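Local structure of probable acetyltransferases (Chromobacterium violaceum, 3PZJ) at residues A83-V86 against A87-D90; S199-D202 against G203-D206; F72-E75 against D76-I79. The protein probably transfers acetyl groups, perhaps to the N-terminal serine or alanine of proteins, as a member of the GNAT acetyltransferase family. All coordinates share one frame; numbering follows the deposited sequence.

Contact 1: A83-V86 against A87-D90; sequences ALTV and AQSD. With NA (sodium ion), chain C.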
loop_
_atom_site.group_PDB
_atom_site.type_symbol
_atom_site.label_atom_id
_atom_site.label_comp_id
_atom_site.label_asym_id
_atom_site.label_seq_id
_atom_site.Cartn_x
_atom_site.Cartn_y
_atom_site.Cartn_z
ATOM N N ALA A 83 -19.947 -6.599 -4.271
ATOM C CA ALA A 83 -20.199 -6.833 -2.867
ATOM C C ALA A 83 -18.936 -7.156 -2.115
ATOM O O ALA A 83 -18.739 -6.560 -1.095
ATOM C CB ALA A 83 -21.209 -7.949 -2.682
ATOM N N LEU A 84 -18.098 -8.085 -2.581
ATOM C CA LEU A 84 -16.819 -8.389 -1.921
ATOM C C LEU A 84 -15.832 -7.194 -1.968
ATOM O O LEU A 84 -15.024 -6.988 -1.027
ATOM C CB LEU A 84 -16.153 -9.622 -2.551
ATOM C CG LEU A 84 -16.919 -10.935 -2.478
ATOM C CD1 LEU A 84 -16.253 -12.082 -3.232
ATOM C CD2 LEU A 84 -17.129 -11.297 -0.997
ATOM N N THR A 85 -15.874 -6.384 -3.022
ATOM C CA THR A 85 -14.991 -5.190 -3.031
ATOM C C THR A 85 -15.404 -4.148 -1.934
ATOM O O THR A 85 -14.568 -3.650 -1.159
ATOM C CB THR A 85 -14.993 -4.524 -4.419
ATOM O OG1 THR A 85 -14.529 -5.463 -5.397
ATOM C CG2 THR A 85 -14.128 -3.303 -4.473
ATOM N N VAL A 86 -16.691 -3.830 -1.885
ATOM C CA VAL A 86 -17.211 -2.872 -0.917
ATOM C C VAL A 86 -17.230 -3.388 0.518
ATOM O O VAL A 86 -17.149 -2.613 1.486
ATOM C CB VAL A 86 -18.645 -2.458 -1.356
ATOM C CG1 VAL A 86 -19.320 -1.684 -0.280
ATOM C CG2 VAL A 86 -18.506 -1.598 -2.622
ATOM N N ALA A 87 -17.253 -4.700 0.685
ATOM C CA ALA A 87 -17.098 -5.256 2.024
ATOM C C ALA A 87 -15.807 -4.933 2.701
ATOM O O ALA A 87 -15.736 -4.918 3.952
ATOM C CB ALA A 87 -17.319 -6.845 2.029
ATOM N N GLN A 88 -14.742 -4.679 1.943
ATOM C CA GLN A 88 -13.480 -4.305 2.597
ATOM C C GLN A 88 -13.633 -2.992 3.373
ATOM O O GLN A 88 -14.133 -1.985 2.832
ATOM C CB GLN A 88 -12.330 -4.146 1.538
ATOM C CG GLN A 88 -12.050 -5.419 0.754
ATOM C CD GLN A 88 -11.133 -5.190 -0.432
ATOM O OE1 GLN A 88 -11.577 -5.070 -1.583
ATOM N NE2 GLN A 88 -9.844 -5.109 -0.153
ATOM N N SER A 89 -13.110 -2.939 4.587
ATOM C CA SER A 89 -13.319 -1.781 5.418
ATOM C C SER A 89 -12.587 -0.568 4.807
ATOM O O SER A 89 -12.922 0.585 5.109
ATOM C CB SER A 89 -12.699 -2.034 6.803
ATOM O OG SER A 89 -11.315 -2.416 6.586
ATOM N N ASP A 90 -11.576 -0.806 3.969
ATOM C CA ASP A 90 -10.793 0.351 3.475
ATOM C C ASP A 90 -11.216 0.800 2.081
ATOM O O ASP A 90 -10.530 1.624 1.421
ATOM C CB ASP A 90 -9.323 0.034 3.592
ATOM C CG ASP A 90 -8.870 -1.069 2.656
ATOM O OD1 ASP A 90 -7.663 -1.315 2.676
ATOM O OD2 ASP A 90 -9.647 -1.661 1.907
HETATM NA NA NA C . -16.178 -0.899 2.449
HETATM O O HOH W 1 -18.035 0.659 2.241
HETATM O O HOH W 2 -16.769 -0.987 4.700
#
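Ala87 and Gln88 fold against Ala83 and Thr85 at the C-terminal end of helix 75-87, and the backbone does most of the work. Two hydrogen bonds hold the turn. Ala87 N gives an i to i-4 bond to Ala83 O over 3.0 Å. One residue on, Gln88 N reaches back only three positions to Thr85 O at 3.3 Å, and this donor stands above the carbonyl plane, 59° out of it.

Side-chain packing is slight. Ala87 CB rests on Ala83 O at 3.4 Å. The aliphatic part of Gln88 turns back over the helix end: CG is anti to its own carbonyl carbon (chi1 -60°), which lays CB and CG alongside Thr85 O, with CG 3.6 Å from it. The Thr85 hydroxyl is tied instead to Trp81 O, one turn earlier.

Metal binding supplies the third kind of interaction. Val86 O, at 2.2 Å, and Gln88 O, at 2.4 Å, converge on a sodium ion. The ion thus brings together two carbonyl oxygens, Val86 O and Gln88 O, 3.4 Å apart, whose mutual repulsion the cation probably offsets. Thr91 O and two waters complete the five ligands seen. The Val86 carbonyl at the helix end and the Gln88 and Thr91 carbonyls of the following loop form a backbone-lined sodium site at the surface, just before strand 92-98.

Contact 2: S199-D202 against G203-D206; sequences SMLD and GEWD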
loop_
_atom_site.group_PDB
_atom_site.type_symbol
_atom_site.label_atom_id
_atom_site.label_comp_id
_atom_site.label_asym_id
_atom_site.label_seq_id
_atom_site.Cartn_x
_atom_site.Cartn_y
_atom_site.Cartn_z
ATOM N N SER A 199 0.075 11.242 -7.208
ATOM C CA SER A 199 -0.523 11.754 -5.999
ATOM C C SER A 199 -0.837 13.212 -6.044
ATOM O O SER A 199 -0.243 13.973 -6.813
ATOM C CB SER A 199 0.363 11.483 -4.772
ATOM O OG SER A 199 1.455 12.384 -4.739
HETATM N N MSE A 200 -1.784 13.596 -5.189
HETATM C CA MSE A 200 -2.168 14.983 -4.969
HETATM C C MSE A 200 -2.199 15.248 -3.464
HETATM O O MSE A 200 -2.948 14.611 -2.723
HETATM C CB MSE A 200 -3.536 15.268 -5.588
HETATM C CG MSE A 200 -4.403 16.212 -4.769
HETATM SE SE MSE A 200 -5.243 17.595 -5.858
HETATM C CE MSE A 200 -3.650 18.306 -6.728
ATOM N N LEU A 201 -1.373 16.190 -3.026
ATOM C CA LEU A 201 -1.181 16.485 -1.648
ATOM C C LEU A 201 -2.158 17.556 -1.236
ATOM O O LEU A 201 -2.657 18.334 -2.078
ATOM C CB LEU A 201 0.219 16.998 -1.432
ATOM C CG LEU A 201 1.405 16.126 -1.815
ATOM C CD1 LEU A 201 2.678 16.681 -1.218
ATOM C CD2 LEU A 201 1.178 14.674 -1.285
ATOM N N ASP A 202 -2.391 17.652 0.069
ATOM C CA ASP A 202 -3.314 18.633 0.576
ATOM C C ASP A 202 -2.894 20.055 0.176
ATOM O O ASP A 202 -3.735 20.874 -0.138
ATOM C CB ASP A 202 -3.581 18.497 2.089
ATOM C CG ASP A 202 -2.349 18.482 2.987
ATOM O OD1 ASP A 202 -1.224 18.518 2.509
ATOM O OD2 ASP A 202 -2.544 18.408 4.244
ATOM N N GLY A 203 -1.622 20.364 0.246
ATOM C CA GLY A 203 -1.178 21.693 -0.130
ATOM C C GLY A 203 -1.311 21.993 -1.598
ATOM O O GLY A 203 -1.455 23.164 -1.961
ATOM N N GLU A 204 -1.316 20.970 -2.429
ATOM C CA GLU A 204 -1.494 21.160 -3.870
ATOM C C GLU A 204 -2.935 21.452 -4.201
ATOM O O GLU A 204 -3.227 22.300 -5.069
ATOM C CB GLU A 204 -1.010 19.921 -4.637
ATOM C CG GLU A 204 0.444 19.870 -4.644
ATOM C CD GLU A 204 1.025 18.508 -5.007
ATOM O OE1 GLU A 204 0.346 17.435 -5.148
ATOM O OE2 GLU A 204 2.230 18.547 -5.154
ATOM N N TRP A 205 -3.815 20.810 -3.442
ATOM C CA TRP A 205 -5.244 20.946 -3.586
ATOM C C TRP A 205 -5.574 22.382 -3.286
ATOM O O TRP A 205 -6.284 22.996 -4.049
ATOM C CB TRP A 205 -6.006 20.017 -2.635
ATOM C CG TRP A 205 -7.464 20.239 -2.630
ATOM C CD1 TRP A 205 -8.199 20.790 -1.652
ATOM C CD2 TRP A 205 -8.384 19.939 -3.717
ATOM N NE1 TRP A 205 -9.524 20.865 -2.044
ATOM C CE2 TRP A 205 -9.657 20.336 -3.299
ATOM C CE3 TRP A 205 -8.232 19.398 -5.000
ATOM C CZ2 TRP A 205 -10.792 20.198 -4.112
ATOM C CZ3 TRP A 205 -9.369 19.278 -5.819
ATOM C CH2 TRP A 205 -10.618 19.652 -5.352
ATOM N N ASP A 206 -5.037 22.905 -2.185
ATOM C CA ASP A 206 -5.232 24.343 -1.867
ATOM C C ASP A 206 -4.944 25.282 -3.026
ATOM O O ASP A 206 -5.732 26.207 -3.276
ATOM C CB ASP A 206 -4.397 24.735 -0.667
ATOM C CG ASP A 206 -4.901 24.099 0.627
ATOM O OD1 ASP A 206 -6.095 23.685 0.699
ATOM O OD2 ASP A 206 -4.089 23.983 1.573
#
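Selenomethionine Met200 and Trp205 form the tightly packed side of this strand-to-helix turn. The SE atom of Met200 lies 3.6 Å from Trp205 CE3, near the indole plane and at its edge, a Met-aromatic contact. The Met200 chain bends at chi2 and again about CG-SE (chi3 -54°), which brings CE against Glu204 CB at 3.7 Å. Phe149 of helix 135-150 stacks on the same indole, and Phe142 meets it at an angle, joining this side to the body of the chain.

Backbone bonds close the turn. Leu201 O, at the N-cap, accepts from Trp205 N at 3.1 Å and weakly from Glu204 N. Glu204 returns the grip: its extended side chain carries OE1 back to Leu201 N, 3.0 Å away, in a nearly straight bond (169°) whose donor stands above the carboxylate plane. Glu204 OE2 salt-bridges Arg183 of the second subunit, so one carboxylate ties strand end, helix start and dimer partner together.

The other side is looser. Asp202 OD1 makes only a weak bond to Gly203 N at 2.9 Å and has a further partner in Gln184 of the second subunit, while exposed Asp206 is held through its backbone, N to Asp202 O at 3.2 Å. The Glu204 carboxylate bonded to the N-cap N-H is the glutamate half of a capping box at the start of helix 202-206; the N-cap leucine cannot supply the other half.

Contact 3: F72-E75 against D76-I79; sequences FEDE and DAFI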
loop_
_atom_site.group_PDB
_atom_site.type_symbol
_atom_site.label_atom_id
_atom_site.label_comp_id
_atom_site.label_asym_id
_atom_site.label_seq_id
_atom_site.Cartn_x
_atom_site.Cartn_y
_atom_site.Cartn_z
ATOM N N PHE A 72 -17.150 -9.721 -16.731
ATOM C CA PHE A 72 -17.988 -10.525 -15.846
ATOM C C PHE A 72 -18.926 -11.417 -16.683
ATOM O O PHE A 72 -19.537 -10.959 -17.638
ATOM C CB PHE A 72 -18.700 -9.596 -14.888
ATOM C CG PHE A 72 -17.763 -8.843 -14.001
ATOM C CD1 PHE A 72 -17.263 -9.425 -12.830
ATOM C CD2 PHE A 72 -17.308 -7.584 -14.357
ATOM C CE1 PHE A 72 -16.365 -8.703 -11.989
ATOM C CE2 PHE A 72 -16.388 -6.894 -13.570
ATOM C CZ PHE A 72 -15.948 -7.453 -12.377
ATOM N N GLU A 73 -18.978 -12.698 -16.355
ATOM C CA GLU A 73 -19.695 -13.636 -17.217
ATOM C C GLU A 73 -21.211 -13.406 -17.165
ATOM O O GLU A 73 -21.909 -13.891 -18.037
ATOM C CB GLU A 73 -19.395 -15.096 -16.836
ATOM C CG GLU A 73 -20.245 -15.623 -15.686
ATOM C CD GLU A 73 -19.752 -16.965 -15.125
ATOM O OE1 GLU A 73 -19.418 -17.043 -13.889
ATOM O OE2 GLU A 73 -19.673 -17.932 -15.928
ATOM N N ASP A 74 -21.704 -12.800 -16.081
ATOM C CA ASP A 74 -23.113 -12.461 -15.926
ATOM C C ASP A 74 -23.319 -11.513 -14.749
ATOM O O ASP A 74 -22.422 -11.254 -13.994
ATOM C CB ASP A 74 -23.997 -13.732 -15.743
ATOM C CG ASP A 74 -23.580 -14.585 -14.544
ATOM O OD1 ASP A 74 -23.037 -14.079 -13.507
ATOM O OD2 ASP A 74 -23.837 -15.795 -14.636
ATOM N N GLU A 75 -24.540 -11.037 -14.594
ATOM C CA GLU A 75 -24.911 -10.161 -13.508
ATOM C C GLU A 75 -24.522 -10.624 -12.121
ATOM O O GLU A 75 -24.009 -9.823 -11.320
ATOM C CB GLU A 75 -26.418 -9.980 -13.463
ATOM C CG GLU A 75 -26.803 -8.616 -13.238
ATOM C CD GLU A 75 -28.248 -8.431 -13.625
ATOM O OE1 GLU A 75 -29.088 -8.912 -12.857
ATOM O OE2 GLU A 75 -28.512 -7.825 -14.682
ATOM N N ASP A 76 -24.787 -11.881 -11.830
ATOM C CA ASP A 76 -24.456 -12.387 -10.509
ATOM C C ASP A 76 -22.968 -12.305 -10.240
ATOM O O ASP A 76 -22.520 -12.077 -9.060
ATOM C CB ASP A 76 -24.938 -13.831 -10.277
ATOM C CG ASP A 76 -26.474 -13.938 -10.179
ATOM O OD1 ASP A 76 -27.162 -12.908 -10.352
ATOM O OD2 ASP A 76 -26.975 -15.055 -9.920
ATOM N N ALA A 77 -22.166 -12.537 -11.266
ATOM C CA ALA A 77 -20.690 -12.504 -11.038
ATOM C C ALA A 77 -20.269 -11.098 -10.692
ATOM O O ALA A 77 -19.408 -10.868 -9.816
ATOM C CB ALA A 77 -19.919 -13.018 -12.232
ATOM N N PHE A 78 -20.907 -10.143 -11.336
ATOM C CA PHE A 78 -20.569 -8.741 -11.144
ATOM C C PHE A 78 -21.051 -8.205 -9.790
ATOM O O PHE A 78 -20.334 -7.493 -9.102
ATOM C CB PHE A 78 -21.033 -7.879 -12.288
ATOM C CG PHE A 78 -20.767 -6.451 -12.094
ATOM C CD1 PHE A 78 -19.496 -5.961 -12.203
ATOM C CD2 PHE A 78 -21.803 -5.574 -11.790
ATOM C CE1 PHE A 78 -19.226 -4.612 -11.977
ATOM C CE2 PHE A 78 -21.554 -4.254 -11.562
ATOM C CZ PHE A 78 -20.221 -3.760 -11.712
ATOM N N ILE A 79 -22.216 -8.633 -9.378
ATOM C CA ILE A 79 -22.748 -8.269 -8.090
ATOM C C ILE A 79 -21.905 -8.887 -7.006
ATOM O O ILE A 79 -21.582 -8.239 -6.015
ATOM C CB ILE A 79 -24.193 -8.680 -7.999
ATOM C CG1 ILE A 79 -25.009 -7.705 -8.854
ATOM C CG2 ILE A 79 -24.716 -8.660 -6.565
ATOM C CD1 ILE A 79 -26.390 -8.037 -8.917
#
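Asp76, in the first turn of helix 75-87, sets its CB 3.8 Å from Asp74 OD1. The carboxylates of Asp74 and Asp76 stay apart, OD1 to OD1 5.3 Å, two probably negative groups at the helix start, where the N-terminal end of the helix dipole would favour such charges.

Ala77 receives the cap. Its N donates to Asp74 OD1 at 2.9 Å, the carboxylate oxygen being met nearly along its C-O axis, and more weakly to Asp74 O. Asp74 CG sits between the backbone N and the carbonyl carbon (chi1 58°), a rotation that folds the carboxylate over the open end of the helix. Ala77 CB lies 3.5 Å from Asp74 OD1.

Phe78 brings the aromatic contact. Its N bonds to Asp74 O in the carbonyl plane, the first full i to i-4 bond of the helix. Its ring turns an edge to the face of Phe72 in a T-shaped pair, centroids 5.0 Å apart and planes at 72°. CD1 does the touching, 3.5 Å from Phe72 CD2 and displaced toward the rim of that ring. Phe78 CB adds an off-centre CH-pi contact, 4.3 Å from the Phe72 ring centroid. Trp64 and Trp81 also meet the Phe72 ring, and Phe78 packs on Leu53 and Phe54 of helix 46-58.

Ile79 continues the coil, its N bonding to Glu75 O at 2.9 Å, while CG1 packs against the same oxygen. The whole is an aspartate N-cap, with an aromatic residue two places before it folded back onto Phe78 in the first turn, joining loop to helix.

In the fold
Contacts 3 and 1 mark the start and finish of one helix, 75-87: residues 72-79 begin it and 83-90 end it, their centres 16 Å apart, with Trp81 between them linked to both through Phe72 and Thr85. The sodium ion belongs to contact 1 alone. Contact 2 lies on the opposite side of the chain's centre from both, its centre 27 Å from that of contact 1 and 37 Å from that of contact 3, where strand 191-201 runs into helix 202-206. Of the three, contact 2 is the one touched by the second subunit, which reaches neither segment of the sodium-binding contact 1.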